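Local coordinates for protein insulinase family protease (Yersinia pestis, PDB 3GO9) that is a predicted protease of the insulinase (M16) family whose peptidase activity is not established and which binds several zinc ions in the crystal, at residues N100-P105 with T388-S393; P106-T109 with T114-S117. One frame throughout, in Å; residues are numbered along the deposited sequence.

Overall arrangement
The two contacts illustrate how one short piece of chain can change its bonding language as it passes from surface loop to sheet. Contact 1 is partly buried and built from ionic groups: the loop 100-105 meets the start of helix 388-401, 283 residues further on, through a salt bridge and a shared zinc ion. Contact 2 follows directly along the chain, where the loop runs into strand 107-109; it is buried and consists of backbone hydrogen bonds and apolar packing between hairpin neighbours. Their centres lie 13 Å apart, and they touch where Leu104 CD1 packs at 3.6 Å from Ser117 OG. Contact 2 is nested inside the long loop closed by contact 1.

Contact 1: residues N100-P105 with T388-S393; sequences NERPLP and TDILMS. With ZN (zinc ion), chain B.
Glu101 and Asp389 meet through a zinc ion, and the neighbouring Arg102 grips Asp389 directly, a worked example of one carboxylate serving a metal and a cation together. The Glu101 side chain folds back at its second torsion (chi2 -73°), which brings OE1 to within 2.2 Å of the zinc. Asp389 OD2 binds the same ion at 2.4 Å, with the two carboxylate planes only 12° apart. Waters 2 and 3 are further ligands, and Asp99 and Asp387 complete the protein part of the site. Water 2 also donates a hydrogen bond to Thr388 OG1, linking the ion to the first turn of the helix.

At Arg102 the guanidinium comes side-on to Asp389, one nitrogen to each oxygen. NE donates to OD1 of Asp389 at 2.8 Å, almost straight (173°) and in the guanidinium plane. NH1 donates to Asp389 OD2 at 3.0 Å, an oxygen that lies somewhat out of the guanidinium plane; both oxygens accept through their syn lone pairs. One face of the guanidinium is covered near its rim by Glu101 CG, the opposite face by Ile390 CD1, which lies 3.5 Å from Arg102 NH1.

The two-nitrogen salt bridge and the metal bond together fix the rotation of the Asp389 carboxylate. With several carboxylates gathered at one ion, the positive charges of the zinc and Arg102 probably offset their mutual repulsion and keep Asp389 ionised. Asp389 OD2 bridges the zinc and Arg102 NH1, so metal binding and the salt bridge depend on the same group.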
loop_
_atom_site.group_PDB
_atom_site.type_symbol
_atom_site.label_atom_id
_atom_site.label_comp_id
_atom_site.label_asym_id
_atom_site.label_seq_id
_atom_site.Cartn_x
_atom_site.Cartn_y
_atom_site.Cartn_z
ATOM N N ASN A 100 -11.545 13.552 8.769
ATOM C CA ASN A 100 -10.944 14.581 9.631
ATOM C C ASN A 100 -9.417 14.562 9.717
ATOM O O ASN A 100 -8.772 15.594 9.975
ATOM C CB ASN A 100 -11.539 14.427 11.021
ATOM C CG ASN A 100 -12.980 14.714 11.069
ATOM O OD1 ASN A 100 -13.474 15.648 10.432
ATOM N ND2 ASN A 100 -13.696 13.973 11.902
ATOM N N GLU A 101 -8.841 13.394 9.526
ATOM C CA GLU A 101 -7.402 13.193 9.482
ATOM C C GLU A 101 -7.076 12.249 8.339
ATOM O O GLU A 101 -7.966 11.524 7.834
ATOM C CB GLU A 101 -6.863 12.709 10.809
ATOM C CG GLU A 101 -7.351 11.363 11.140
ATOM C CD GLU A 101 -8.819 11.394 11.541
ATOM O OE1 GLU A 101 -9.666 10.740 10.896
ATOM O OE2 GLU A 101 -9.194 12.120 12.462
ATOM N N ARG A 102 -5.822 12.256 7.915
ATOM C CA ARG A 102 -5.375 11.444 6.771
ATOM C C ARG A 102 -6.359 11.575 5.616
ATOM O O ARG A 102 -6.723 10.553 4.999
ATOM C CB ARG A 102 -5.236 9.982 7.198
ATOM C CG ARG A 102 -4.171 9.791 8.288
ATOM C CD ARG A 102 -4.103 8.373 8.818
ATOM N NE ARG A 102 -5.289 8.053 9.579
ATOM C CZ ARG A 102 -5.457 8.307 10.870
ATOM N NH1 ARG A 102 -6.583 7.997 11.478
ATOM N NH2 ARG A 102 -4.461 8.871 11.560
ATOM N N PRO A 103 -6.750 12.829 5.300
ATOM C CA PRO A 103 -7.810 12.994 4.283
ATOM C C PRO A 103 -7.338 12.446 2.979
ATOM O O PRO A 103 -6.133 12.508 2.672
ATOM C CB PRO A 103 -8.037 14.490 4.208
ATOM C CG PRO A 103 -6.725 15.083 4.806
ATOM C CD PRO A 103 -6.310 14.124 5.856
ATOM N N LEU A 104 -8.274 11.867 2.236
ATOM C CA LEU A 104 -7.972 11.293 0.935
ATOM C C LEU A 104 -8.517 12.155 -0.162
ATOM O O LEU A 104 -9.566 12.768 -0.034
ATOM C CB LEU A 104 -8.579 9.904 0.792
ATOM C CG LEU A 104 -7.911 8.810 1.626
ATOM C CD1 LEU A 104 -8.668 7.482 1.573
ATOM C CD2 LEU A 104 -6.481 8.608 1.158
ATOM N N PRO A 105 -7.797 12.174 -1.263
ATOM C CA PRO A 105 -8.421 12.811 -2.416
ATOM C C PRO A 105 -9.632 12.034 -2.881
ATOM O O PRO A 105 -9.734 10.819 -2.661
ATOM C CB PRO A 105 -7.330 12.804 -3.476
ATOM C CG PRO A 105 -6.378 11.717 -3.080
ATOM C CD PRO A 105 -6.520 11.505 -1.592
ATOM N N THR A 388 -11.812 4.051 11.814
ATOM C CA THR A 388 -12.373 3.401 10.612
ATOM C C THR A 388 -11.516 3.599 9.355
ATOM O O THR A 388 -11.393 2.701 8.560
ATOM C CB THR A 388 -13.817 3.845 10.356
ATOM O OG1 THR A 388 -13.863 5.275 10.352
ATOM C CG2 THR A 388 -14.775 3.294 11.433
ATOM N N ASP A 389 -10.885 4.754 9.197
ATOM C CA ASP A 389 -10.017 4.895 8.019
ATOM C C ASP A 389 -8.763 4.018 8.010
ATOM O O ASP A 389 -8.259 3.612 6.949
ATOM C CB ASP A 389 -9.676 6.340 7.722
ATOM C CG ASP A 389 -8.572 6.896 8.603
ATOM O OD1 ASP A 389 -7.405 6.622 8.336
ATOM O OD2 ASP A 389 -8.903 7.580 9.563
ATOM N N ILE A 390 -8.247 3.694 9.204
ATOM C CA ILE A 390 -7.126 2.791 9.345
ATOM C C ILE A 390 -7.544 1.344 9.085
ATOM O O ILE A 390 -6.824 0.589 8.369
ATOM C CB ILE A 390 -6.385 2.959 10.702
ATOM C CG1 ILE A 390 -5.796 4.378 10.776
ATOM C CG2 ILE A 390 -5.275 1.867 10.849
ATOM C CD1 ILE A 390 -5.302 4.766 12.174
ATOM N N LEU A 391 -8.708 0.946 9.633
ATOM C CA LEU A 391 -9.274 -0.348 9.304
ATOM C C LEU A 391 -9.401 -0.484 7.779
ATOM O O LEU A 391 -9.139 -1.560 7.209
ATOM C CB LEU A 391 -10.645 -0.542 9.979
ATOM C CG LEU A 391 -10.674 -0.543 11.491
ATOM C CD1 LEU A 391 -12.142 -0.597 12.042
ATOM C CD2 LEU A 391 -9.826 -1.685 12.073
HETATM N N MSE A 392 -9.872 0.584 7.141
HETATM C CA MSE A 392 -10.069 0.563 5.686
HETATM C C MSE A 392 -8.755 0.430 4.956
HETATM O O MSE A 392 -8.647 -0.412 4.046
HETATM C CB MSE A 392 -10.850 1.777 5.187
HETATM C CG MSE A 392 -10.967 1.815 3.703
HETATM SE SE MSE A 392 -12.123 0.335 3.043
HETATM C CE MSE A 392 -13.818 1.170 3.424
ATOM N N SER A 393 -7.756 1.265 5.296
ATOM C CA SER A 393 -6.493 1.212 4.566
ATOM C C SER A 393 -5.799 -0.116 4.749
ATOM O O SER A 393 -5.148 -0.617 3.839
ATOM C CB SER A 393 -5.596 2.401 4.866
ATOM O OG SER A 393 -5.358 2.490 6.230
HETATM ZN ZN ZN B . -10.789 8.904 10.292
HETATM O O HOH W 1 -6.476 7.150 5.022
HETATM O O HOH W 2 -12.497 7.596 9.345
HETATM O O HOH W 3 -12.514 9.565 11.871
#

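Contact 2: residues P106-T109 with T114-S117; sequences PAIT and TLYS
Tyr116 brings CD1 of its ring to 3.9 Å from the methyl carbon CB of Ala107; its CG stands anti to the carbonyl carbon (chi1 -66°), which carries the ring toward Ala107. The pair belongs to an antiparallel beta hairpin, strands 107-109 and 114-120, within the mixed sheet of the insulinase-family region. Ala107 and Tyr116 form a non-hydrogen-bonded pair, as do Thr109 and Thr114. These four side chains share one face of the sheet, where Pro75 of helix 70-80 covers Ala107, Thr109 and Tyr116. Tyr116 OH is hydrogen-bonded to Tyr207 OH.

Between these pairs, Ile108 and Leu115 are joined by two backbone bonds, Ile108 N to Leu115 O at 2.9 Å and Leu115 N to Ile108 O at 2.8 Å. Their side chains lie on the other face, CD1 of Ile108 being 4.2 Å from CD2 of Leu115. A third bond, from Ser117 N to Pro106 O, extends the ladder to the residue just before the strand.

The two threonines run side by side. Thr109 OG1 is hydrogen-bonded to ND1 of His72, a zinc ligand, and so supplies a second-shell contact. Thr114 OG1 is hydrogen-bonded to Thr58 O, and CG2 of Thr109 meets CG2 of Thr114 at 3.8 Å.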
loop_
_atom_site.group_PDB
_atom_site.type_symbol
_atom_site.label_atom_id
_atom_site.label_comp_id
_atom_site.label_asym_id
_atom_site.label_seq_id
_atom_site.Cartn_x
_atom_site.Cartn_y
_atom_site.Cartn_z
ATOM N N PRO A 106 -10.503 12.685 -3.650
ATOM C CA PRO A 106 -11.706 11.986 -4.132
ATOM C C PRO A 106 -11.420 10.761 -4.957
ATOM O O PRO A 106 -12.152 9.775 -4.905
ATOM C CB PRO A 106 -12.436 13.049 -4.950
ATOM C CG PRO A 106 -11.992 14.312 -4.391
ATOM C CD PRO A 106 -10.534 14.105 -4.025
ATOM N N ALA A 107 -10.362 10.825 -5.729
ATOM C CA ALA A 107 -9.900 9.646 -6.452
ATOM C C ALA A 107 -8.400 9.661 -6.601
ATOM O O ALA A 107 -7.760 10.711 -6.604
ATOM C CB ALA A 107 -10.530 9.562 -7.827
ATOM N N ILE A 108 -7.872 8.455 -6.659
ATOM C CA ILE A 108 -6.483 8.162 -6.900
ATOM C C ILE A 108 -6.438 7.235 -8.066
ATOM O O ILE A 108 -7.142 6.201 -8.064
ATOM C CB ILE A 108 -5.845 7.422 -5.668
ATOM C CG1 ILE A 108 -5.859 8.319 -4.439
ATOM C CG2 ILE A 108 -4.412 6.905 -6.013
ATOM C CD1 ILE A 108 -5.594 7.583 -3.146
ATOM N N THR A 109 -5.660 7.563 -9.091
ATOM C CA THR A 109 -5.523 6.644 -10.212
ATOM C C THR A 109 -4.099 6.139 -10.355
ATOM O O THR A 109 -3.142 6.800 -9.936
ATOM C CB THR A 109 -5.980 7.256 -11.530
ATOM O OG1 THR A 109 -5.030 8.170 -12.017
ATOM C CG2 THR A 109 -7.348 7.946 -11.376
ATOM N N THR A 114 -8.153 2.437 -10.266
ATOM C CA THR A 114 -8.656 3.741 -9.799
ATOM C C THR A 114 -9.399 3.518 -8.491
ATOM O O THR A 114 -10.238 2.608 -8.385
ATOM C CB THR A 114 -9.626 4.281 -10.837
ATOM O OG1 THR A 114 -8.887 4.486 -12.049
ATOM C CG2 THR A 114 -10.240 5.631 -10.471
ATOM N N LEU A 115 -9.180 4.382 -7.516
ATOM C CA LEU A 115 -9.773 4.241 -6.189
ATOM C C LEU A 115 -10.535 5.516 -5.888
ATOM O O LEU A 115 -9.907 6.609 -5.806
ATOM C CB LEU A 115 -8.674 4.055 -5.136
ATOM C CG LEU A 115 -9.122 4.097 -3.660
ATOM C CD1 LEU A 115 -9.976 2.894 -3.396
ATOM C CD2 LEU A 115 -7.936 4.109 -2.683
ATOM N N TYR A 116 -11.873 5.389 -5.707
ATOM C CA TYR A 116 -12.737 6.487 -5.267
ATOM C C TYR A 116 -12.935 6.390 -3.763
ATOM O O TYR A 116 -13.179 5.310 -3.245
ATOM C CB TYR A 116 -14.108 6.415 -5.949
ATOM C CG TYR A 116 -14.035 6.651 -7.453
ATOM C CD1 TYR A 116 -14.052 7.893 -7.955
ATOM C CD2 TYR A 116 -13.872 5.584 -8.352
ATOM C CE1 TYR A 116 -14.049 8.117 -9.318
ATOM C CE2 TYR A 116 -13.762 5.820 -9.736
ATOM C CZ TYR A 116 -13.880 7.085 -10.194
ATOM O OH TYR A 116 -13.757 7.439 -11.537
ATOM N N SER A 117 -12.892 7.534 -3.061
ATOM C CA SER A 117 -12.945 7.521 -1.609
ATOM C C SER A 117 -13.898 8.580 -1.090
ATOM O O SER A 117 -13.752 9.767 -1.421
ATOM C CB SER A 117 -11.571 7.757 -0.974
ATOM O OG SER A 117 -10.562 6.807 -1.373
#